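Local coordinates for protein putative 2,5-diketo-D-gluconic acid reductase B (Sinorhizobium meliloti, PDB 3UP8) that probably reduces methylglyoxal to hydroxyacetone with NADPH, as an aldo/keto reductase built on a TIM barrel, at residues Q68-E73 with L126-G131; T94-D99 with D104-S109. All blocks are in the same frame, centred on the assembly; numbering follows the deposited sequence.

Contact 1: residues Q68-E73 with L126-G131; sequences QIYGNE and LLHWPG. With ACT (acetate ion), chain C.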
ATOM      1  N   GLN A  68      10.906   2.636   6.439  1.00 13.90           N
ATOM      2  CA  GLN A  68      12.001   3.065   7.306  1.00 14.66           C
ATOM      3  C   GLN A  68      11.545   4.143   8.290  1.00 15.58           C
ATOM      4  O   GLN A  68      11.824   4.046   9.489  1.00 15.99           O
ATOM      5  CB  GLN A  68      13.178   3.563   6.468  1.00 13.98           C
ATOM      6  CG  GLN A  68      13.909   2.438   5.773  1.00 12.71           C
ATOM      7  CD  GLN A  68      14.918   2.907   4.723  1.00  9.87           C
ATOM      8  OE1 GLN A  68      15.060   4.098   4.446  1.00 11.74           O
ATOM      9  NE2 GLN A  68      15.640   1.953   4.161  1.00 11.37           N
ATOM     10  N   ILE A  69      10.793   5.125   7.794  1.00 16.02           N
ATOM     11  CA  ILE A  69      10.390   6.288   8.609  1.00 16.76           C
ATOM     12  C   ILE A  69       9.358   5.982   9.681  1.00 17.48           C
ATOM     13  O   ILE A  69       9.263   6.734  10.651  1.00 17.68           O
ATOM     14  CB  ILE A  69       9.900   7.487   7.750  1.00 16.80           C
ATOM     15  CG1 ILE A  69       9.905   8.791   8.563  1.00 18.33           C
ATOM     16  CG2 ILE A  69       8.503   7.228   7.171  1.00 17.11           C
ATOM     17  CD1 ILE A  69      11.282   9.224   9.065  1.00 18.95           C
ATOM     18  N   TYR A  70       8.572   4.914   9.518  1.00 17.46           N
ATOM     19  CA  TYR A  70       7.563   4.579  10.544  1.00 17.78           C
ATOM     20  C   TYR A  70       8.207   4.176  11.856  1.00 18.24           C
ATOM     21  O   TYR A  70       7.583   4.294  12.891  1.00 18.11           O
ATOM     22  CB  TYR A  70       6.610   3.440  10.136  1.00 17.80           C
ATOM     23  CG  TYR A  70       5.902   3.593   8.824  1.00 16.44           C
ATOM     24  CD1 TYR A  70       5.684   4.847   8.243  1.00 15.31           C
ATOM     25  CD2 TYR A  70       5.406   2.467   8.175  1.00 14.99           C
ATOM     26  CE1 TYR A  70       5.015   4.960   7.019  1.00 15.85           C
ATOM     27  CE2 TYR A  70       4.746   2.571   6.959  1.00 17.42           C
ATOM     28  CZ  TYR A  70       4.565   3.810   6.382  1.00 16.34           C
ATOM     29  OH  TYR A  70       3.900   3.867   5.167  1.00 18.46           O
ATOM     30  N   GLY A  71       9.443   3.690  11.816  1.00 18.65           N
ATOM     31  CA  GLY A  71      10.140   3.302  13.041  1.00 19.58           C
ATOM     32  C   GLY A  71       9.653   2.002  13.665  1.00 19.75           C
ATOM     33  O   GLY A  71       9.935   1.724  14.822  1.00 19.89           O
ATOM     34  N   ASN A  72       8.915   1.190  12.912  1.00 19.55           N
ATOM     35  CA  ASN A  72       8.410  -0.073  13.472  1.00 19.38           C
ATOM     36  C   ASN A  72       8.846  -1.327  12.705  1.00 19.23           C
ATOM     37  O   ASN A  72       8.276  -2.407  12.901  1.00 18.71           O
ATOM     38  CB  ASN A  72       6.882  -0.016  13.603  1.00 19.69           C
ATOM     39  CG  ASN A  72       6.192   0.321  12.281  1.00 19.89           C
ATOM     40  OD1 ASN A  72       6.739   0.082  11.206  1.00 20.53           O
ATOM     41  ND2 ASN A  72       4.988   0.879  12.361  1.00 19.47           N
ATOM     42  N   GLU A  73       9.862  -1.195  11.847  1.00 17.99           N
ATOM     43  CA  GLU A  73      10.354  -2.355  11.078  1.00 17.62           C
ATOM     44  C   GLU A  73      10.819  -3.501  11.978  1.00 17.41           C
ATOM     45  O   GLU A  73      10.550  -4.679  11.687  1.00 16.56           O
ATOM     46  CB  GLU A  73      11.507  -1.960  10.154  1.00 17.61           C
ATOM     47  CG  GLU A  73      11.094  -1.263   8.861  1.00 17.30           C
ATOM     48  CD  GLU A  73      12.305  -0.707   8.105  1.00 20.92           C
ATOM     49  OE1 GLU A  73      13.212  -0.122   8.760  1.00 20.38           O
ATOM     50  OE2 GLU A  73      12.361  -0.871   6.865  1.00 18.68           O
ATOM     51  N   LEU A 126       9.904   0.466  -2.019  1.00 11.02           N
ATOM     52  CA  LEU A 126       9.401   1.683  -2.654  1.00 11.74           C
ATOM     53  C   LEU A 126      10.258   2.881  -2.294  1.00 11.55           C
ATOM     54  O   LEU A 126      10.855   2.957  -1.219  1.00 11.87           O
ATOM     55  CB  LEU A 126       7.953   1.957  -2.223  1.00 10.84           C
ATOM     56  CG  LEU A 126       6.927   0.820  -2.233  1.00 11.51           C
ATOM     57  CD1 LEU A 126       5.572   1.346  -1.759  1.00 12.81           C
ATOM     58  CD2 LEU A 126       6.787   0.193  -3.619  1.00 12.01           C
ATOM     59  N   LEU A 127      10.311   3.824  -3.218  1.00 12.25           N
ATOM     60  CA  LEU A 127      10.717   5.175  -2.907  1.00 12.37           C
ATOM     61  C   LEU A 127       9.501   5.812  -2.249  1.00 12.81           C
ATOM     62  O   LEU A 127       8.406   5.862  -2.842  1.00 12.68           O
ATOM     63  CB  LEU A 127      11.117   5.937  -4.190  1.00 12.05           C
ATOM     64  CG  LEU A 127      12.172   5.246  -5.065  1.00 13.63           C
ATOM     65  CD1 LEU A 127      12.356   5.956  -6.415  1.00 13.44           C
ATOM     66  CD2 LEU A 127      13.528   5.114  -4.322  1.00 12.06           C
ATOM     67  N   HIS A 128       9.698   6.306  -1.029  1.00 12.70           N
ATOM     68  CA  HIS A 128       8.571   6.747  -0.197  1.00 13.86           C
ATOM     69  C   HIS A 128       7.886   8.016  -0.711  1.00 13.59           C
ATOM     70  O   HIS A 128       6.661   8.105  -0.709  1.00 13.99           O
ATOM     71  CB  HIS A 128       9.028   6.918   1.266  1.00 13.52           C
ATOM     72  CG  HIS A 128       7.929   6.755   2.267  1.00 14.78           C
ATOM     73  ND1 HIS A 128       8.159   6.332   3.559  1.00 14.10           N
ATOM     74  CD2 HIS A 128       6.589   6.943   2.166  1.00 15.04           C
ATOM     75  CE1 HIS A 128       7.013   6.278   4.214  1.00 14.35           C
ATOM     76  NE2 HIS A 128       6.044   6.636   3.391  1.00 13.91           N
ATOM     77  N   TRP A 129       8.684   8.982  -1.167  1.00 14.31           N
ATOM     78  CA  TRP A 129       8.186  10.251  -1.671  1.00 14.16           C
ATOM     79  C   TRP A 129       9.043  10.676  -2.855  1.00 14.78           C
ATOM     80  O   TRP A 129      10.228  10.355  -2.885  1.00 15.35           O
ATOM     81  CB  TRP A 129       8.230  11.331  -0.581  1.00 13.45           C
ATOM     82  CG  TRP A 129       7.176  11.136   0.467  1.00 14.38           C
ATOM     83  CD1 TRP A 129       7.296  10.428   1.618  1.00 13.44           C
ATOM     84  CD2 TRP A 129       5.831  11.626   0.431  1.00 12.94           C
ATOM     85  NE1 TRP A 129       6.109  10.448   2.314  1.00 12.52           N
ATOM     86  CE2 TRP A 129       5.192  11.170   1.597  1.00 13.56           C
ATOM     87  CE3 TRP A 129       5.105  12.408  -0.480  1.00 14.41           C
ATOM     88  CZ2 TRP A 129       3.861  11.471   1.886  1.00 13.72           C
ATOM     89  CZ3 TRP A 129       3.775  12.710  -0.189  1.00 14.08           C
ATOM     90  CH2 TRP A 129       3.169  12.225   0.978  1.00 12.68           C
ATOM     91  N   PRO A 130       8.456  11.409  -3.826  1.00 14.93           N
ATOM     92  CA  PRO A 130       9.205  11.884  -5.011  1.00 15.31           C
ATOM     93  C   PRO A 130      10.112  13.095  -4.771  1.00 16.11           C
ATOM     94  O   PRO A 130      11.141  13.230  -5.451  1.00 16.04           O
ATOM     95  CB  PRO A 130       8.098  12.264  -5.995  1.00 15.16           C
ATOM     96  CG  PRO A 130       6.966  12.680  -5.114  1.00 15.66           C
ATOM     97  CD  PRO A 130       7.018  11.721  -3.935  1.00 14.37           C
ATOM     98  N   GLY A 131       9.733  13.954  -3.821  1.00 16.55           N
ATOM     99  CA  GLY A 131      10.473  15.189  -3.519  1.00 17.36           C
ATOM    100  C   GLY A 131      11.830  14.972  -2.883  1.00 17.92           C
ATOM    101  O   GLY A 131      11.939  14.437  -1.778  1.00 16.95           O
TER
HETATM  102  C   ACT C 276       2.652   6.991   4.441  1.00 26.00           C
HETATM  103  O   ACT C 276       2.315   5.792   4.327  1.00 26.56           O
HETATM  104  OXT ACT C 276       3.799   7.181   4.862  1.00 26.28           O
HETATM  105  CH3 ACT C 276       1.755   8.138   4.099  1.00 26.12           C
HETATM  106  O   HOH W   1      10.476   5.513   4.996  1.00 12.73           O

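Contact 2: residues T94-D99 with D104-S109; sequences TKVWVD and DAFIAS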
ATOM      1  N   THR A  94       8.811  -2.681   2.310  1.00 11.80           N
ATOM      2  CA  THR A  94       9.272  -1.487   3.034  1.00 12.49           C
ATOM      3  C   THR A  94       9.568  -0.344   2.062  1.00 12.46           C
ATOM      4  O   THR A  94       9.418  -0.497   0.842  1.00 12.43           O
ATOM      5  CB  THR A  94      10.419  -1.776   4.066  1.00 12.20           C
ATOM      6  OG1 THR A  94      10.551  -0.658   4.959  1.00 12.17           O
ATOM      7  CG2 THR A  94      11.766  -2.083   3.373  1.00 13.56           C
ATOM      8  N   LYS A  95       9.940   0.810   2.608  1.00 13.03           N
ATOM      9  CA  LYS A  95      10.107   2.023   1.816  1.00 13.42           C
ATOM     10  C   LYS A  95      11.377   2.743   2.245  1.00 13.45           C
ATOM     11  O   LYS A  95      11.653   2.885   3.439  1.00 12.81           O
ATOM     12  CB  LYS A  95       8.907   2.961   2.014  1.00 13.55           C
ATOM     13  CG  LYS A  95       7.541   2.279   1.854  1.00 14.70           C
ATOM     14  CD  LYS A  95       6.385   3.267   1.986  1.00 14.01           C
ATOM     15  CE  LYS A  95       5.035   2.556   2.074  1.00 14.54           C
ATOM     16  NZ  LYS A  95       4.793   1.864   3.397  1.00 12.37           N
ATOM     17  N   VAL A  96      12.141   3.200   1.261  1.00 13.14           N
ATOM     18  CA  VAL A  96      13.323   4.030   1.523  1.00 12.26           C
ATOM     19  C   VAL A  96      12.926   5.476   1.821  1.00 12.91           C
ATOM     20  O   VAL A  96      12.257   6.122   1.017  1.00 12.98           O
ATOM     21  CB  VAL A  96      14.298   3.982   0.332  1.00 12.21           C
ATOM     22  CG1 VAL A  96      15.544   4.800   0.618  1.00 10.70           C
ATOM     23  CG2 VAL A  96      14.638   2.546   0.015  1.00 10.77           C
ATOM     24  N   TRP A  97      13.334   5.957   2.993  1.00 13.00           N
ATOM     25  CA  TRP A  97      13.065   7.319   3.429  1.00 13.81           C
ATOM     26  C   TRP A  97      13.946   8.281   2.643  1.00 14.19           C
ATOM     27  O   TRP A  97      15.079   7.952   2.269  1.00 14.04           O
ATOM     28  CB  TRP A  97      13.330   7.478   4.932  1.00 14.50           C
ATOM     29  CG  TRP A  97      12.996   8.868   5.453  1.00 14.71           C
ATOM     30  CD1 TRP A  97      13.837   9.723   6.110  1.00 16.85           C
ATOM     31  CD2 TRP A  97      11.743   9.548   5.330  1.00 15.10           C
ATOM     32  NE1 TRP A  97      13.179  10.891   6.413  1.00 16.58           N
ATOM     33  CE2 TRP A  97      11.894  10.813   5.940  1.00 16.28           C
ATOM     34  CE3 TRP A  97      10.501   9.209   4.764  1.00 16.78           C
ATOM     35  CZ2 TRP A  97      10.851  11.742   6.005  1.00 17.72           C
ATOM     36  CZ3 TRP A  97       9.455  10.137   4.831  1.00 18.47           C
ATOM     37  CH2 TRP A  97       9.642  11.387   5.447  1.00 17.55           C
ATOM     38  N   VAL A  98      13.412   9.470   2.388  1.00 14.70           N
ATOM     39  CA  VAL A  98      14.069  10.441   1.513  1.00 14.96           C
ATOM     40  C   VAL A  98      15.474  10.850   2.001  1.00 15.92           C
ATOM     41  O   VAL A  98      16.295  11.244   1.195  1.00 14.91           O
ATOM     42  CB  VAL A  98      13.192  11.704   1.285  1.00 15.47           C
ATOM     43  CG1 VAL A  98      11.810  11.326   0.691  1.00 13.60           C
ATOM     44  CG2 VAL A  98      13.012  12.508   2.571  1.00 16.51           C
ATOM     45  N   ASP A  99      15.751  10.758   3.307  1.00 16.37           N
ATOM     46  CA  ASP A  99      17.093  11.114   3.824  1.00 17.39           C
ATOM     47  C   ASP A  99      18.142  10.110   3.348  1.00 16.51           C
ATOM     48  O   ASP A  99      19.348  10.358   3.423  1.00 16.90           O
ATOM     49  CB  ASP A  99      17.102  11.154   5.362  1.00 18.17           C
ATOM     50  CG  ASP A  99      16.324  12.341   5.936  1.00 21.89           C
ATOM     51  OD1 ASP A  99      15.984  13.292   5.192  1.00 23.07           O
ATOM     52  OD2 ASP A  99      16.064  12.317   7.155  1.00 27.18           O
ATOM     53  N   ASP A 104      25.030   5.758  -1.697  1.00 18.31           N
ATOM     54  CA  ASP A 104      25.664   5.018  -0.595  1.00 19.02           C
ATOM     55  C   ASP A 104      24.753   4.886   0.638  1.00 18.19           C
ATOM     56  O   ASP A 104      24.705   3.821   1.242  1.00 18.08           O
ATOM     57  CB  ASP A 104      27.019   5.619  -0.213  1.00 20.19           C
ATOM     58  CG  ASP A 104      28.112   5.380  -1.285  1.00 23.08           C
ATOM     59  OD1 ASP A 104      27.840   4.831  -2.381  1.00 24.94           O
ATOM     60  OD2 ASP A 104      29.267   5.756  -1.018  1.00 27.48           O
ATOM     61  N   ALA A 105      24.062   5.964   1.012  1.00 17.08           N
ATOM     62  CA  ALA A 105      23.067   5.930   2.088  1.00 16.62           C
ATOM     63  C   ALA A 105      21.886   5.004   1.741  1.00 16.07           C
ATOM     64  O   ALA A 105      21.310   4.349   2.619  1.00 14.96           O
ATOM     65  CB  ALA A 105      22.571   7.345   2.395  1.00 16.50           C
ATOM     66  N   PHE A 106      21.532   4.958   0.457  1.00 15.26           N
ATOM     67  CA  PHE A 106      20.420   4.143  -0.027  1.00 15.29           C
ATOM     68  C   PHE A 106      20.729   2.669   0.225  1.00 15.54           C
ATOM     69  O   PHE A 106      19.965   1.965   0.890  1.00 15.73           O
ATOM     70  CB  PHE A 106      20.238   4.391  -1.536  1.00 15.25           C
ATOM     71  CG  PHE A 106      18.919   3.919  -2.099  1.00 15.78           C
ATOM     72  CD1 PHE A 106      18.030   4.841  -2.649  1.00 14.67           C
ATOM     73  CD2 PHE A 106      18.582   2.567  -2.112  1.00 15.39           C
ATOM     74  CE1 PHE A 106      16.830   4.420  -3.192  1.00 17.61           C
ATOM     75  CE2 PHE A 106      17.376   2.131  -2.665  1.00 17.82           C
ATOM     76  CZ  PHE A 106      16.499   3.062  -3.206  1.00 16.97           C
ATOM     77  N   ILE A 107      21.860   2.223  -0.309  1.00 15.66           N
ATOM     78  CA  ILE A 107      22.298   0.844  -0.211  1.00 16.01           C
ATOM     79  C   ILE A 107      22.418   0.448   1.257  1.00 15.56           C
ATOM     80  O   ILE A 107      21.916  -0.612   1.650  1.00 15.66           O
ATOM     81  CB  ILE A 107      23.666   0.628  -0.937  1.00 16.27           C
ATOM     82  CG1 ILE A 107      23.573   0.987  -2.422  1.00 17.76           C
ATOM     83  CG2 ILE A 107      24.196  -0.776  -0.741  1.00 16.24           C
ATOM     84  CD1 ILE A 107      22.422   0.339  -3.206  1.00 14.64           C
ATOM     85  N   ALA A 108      23.052   1.303   2.061  1.00 15.28           N
ATOM     86  CA  ALA A 108      23.219   1.014   3.504  1.00 15.30           C
ATOM     87  C   ALA A 108      21.872   0.903   4.232  1.00 15.03           C
ATOM     88  O   ALA A 108      21.679   0.004   5.064  1.00 14.52           O
ATOM     89  CB  ALA A 108      24.125   2.057   4.175  1.00 16.03           C
ATOM     90  N   SER A 109      20.938   1.799   3.913  1.00 14.35           N
ATOM     91  CA  SER A 109      19.622   1.780   4.579  1.00 14.34           C
ATOM     92  C   SER A 109      18.833   0.504   4.290  1.00 13.65           C
ATOM     93  O   SER A 109      18.024   0.071   5.112  1.00 13.83           O
ATOM     94  CB  SER A 109      18.791   3.020   4.233  1.00 13.67           C
ATOM     95  OG  SER A 109      18.229   2.908   2.944  1.00 13.68           O
TER

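Contact 1: residues Q68-E73 with L126-G131
A chi1 of -154° sets the His128 imidazole trans to its own amide nitrogen and sends it from just past the end of strand 122-127 toward the loop 68-73, while Tyr70, its CG anti to the carbonyl carbon, carries its phenol inward to meet it. The two stand at the C-terminal mouth of the eight-stranded parallel barrel, where aldo/keto reductases keep their active site: Tyr70 is the predicted proton donor and His128 a predicted substrate-binding residue. Their planes are turned 83° to each other, and Tyr70 CE1 lies near the imidazole plane, 3.7 Å from His128 CE1. An acetate ion, probably from the crystallisation liquor, bridges the phenol oxygen and the imidazole NE2. Tyr70 OH donates to its O atom over 2.6 Å, and His128 NE2 donates to OXT over 2.7 Å with a bent N-H...O angle of 147°. With one carboxylate oxygen gripped by each side chain, the acetate probably sits where a substrate carbonyl would be polarised. Behind it, Lys95 hydrogen-bonds to Tyr70 OH; it is predicted to lower the tyrosine pKa. Ile69 adds the apolar part of the contact. Its CG2 branch comes obliquely onto the imidazole, 3.4 Å from His128 CE1, whereas CG1 leads away from the histidine. Gln68 to Gly71 form a type I turn, closed by a weak backbone bond, which places Ile69 and Tyr70 side by side. The other imidazole nitrogen is tied back to this turn through water 1, which lies in the ring plane, 2.8 Å from His128 ND1, and accepts from Ile69 N.

Contact 2: residues T94-D99 with D104-S109
Strand 91-96 ends facing the first turns of helix 103-117, the two backbones coming nearest at Val96 and Phe106, whose CA atoms are 7.3 Å apart. Val96 points at the helix and fits both methyls against the Phe106 ring. CG1, anti to the backbone N, sits over one face in a CH-pi contact, 4.1 Å from the ring centroid and 14° off the normal, displaced somewhat toward the rim. CG2 reaches the far end of the ring instead, 3.8 Å from Phe106 CZ. The phenylalanine gets there because chi1 of -164° swings its ring from the side of the helix toward the strand, so that the two side chains cross at about a right angle. This is the strand-to-helix half of a beta-alpha-beta unit of the TIM barrel, completed by strand 122-127; Leu125 and Leu127 of that strand pack on Val96 and Phe106 respectively, and Ala142 and Leu143 of helix 136-148 also touch the phenylalanine. Beside the aromatic contact, Ser109 lays its hydroxyl against the valine, OG lying 4.0 Å from Val96 CG1. That hydroxyl is turned back on its own helix and donates to Phe106 O over 2.8 Å, tilted 22° from the carbonyl plane; Gln68 NE2 also bonds to it, satisfying a polar atom in a buried setting. An alanine in place of Val96 would lose both gamma methyls, and would probably open a gap between strand and helix and leave the Phe106 ring freer to shift. On the next turn back, Ala105 O accepts from Ser109 N at 2.9 Å.

How the contacts relate
Contact 1 lies at the barrel mouth, only partly buried and with Ile69 exposed; all the touching residues of contact 2 are buried between the barrel wall and its helical layer. Their chemistry follows: polar groups, a water and an acetate in the first, methyls on an aromatic face in the second. Contact 1 uses the end of strand 122-127 and contact 2 that of its neighbour 91-96, where Val96 N lies 2.8 Å from Leu126 O, probably hydrogen-bonded. Glu73 OE2 and Thr94 OG1, 2.6 Å apart, join 68-73 to 94-99, as does Ile69 packing on Trp97. Along strand 91-96, Lys95, predicted to tune the active-site tyrosine, reaches Tyr70 OH, while its neighbour Val96 faces the helix.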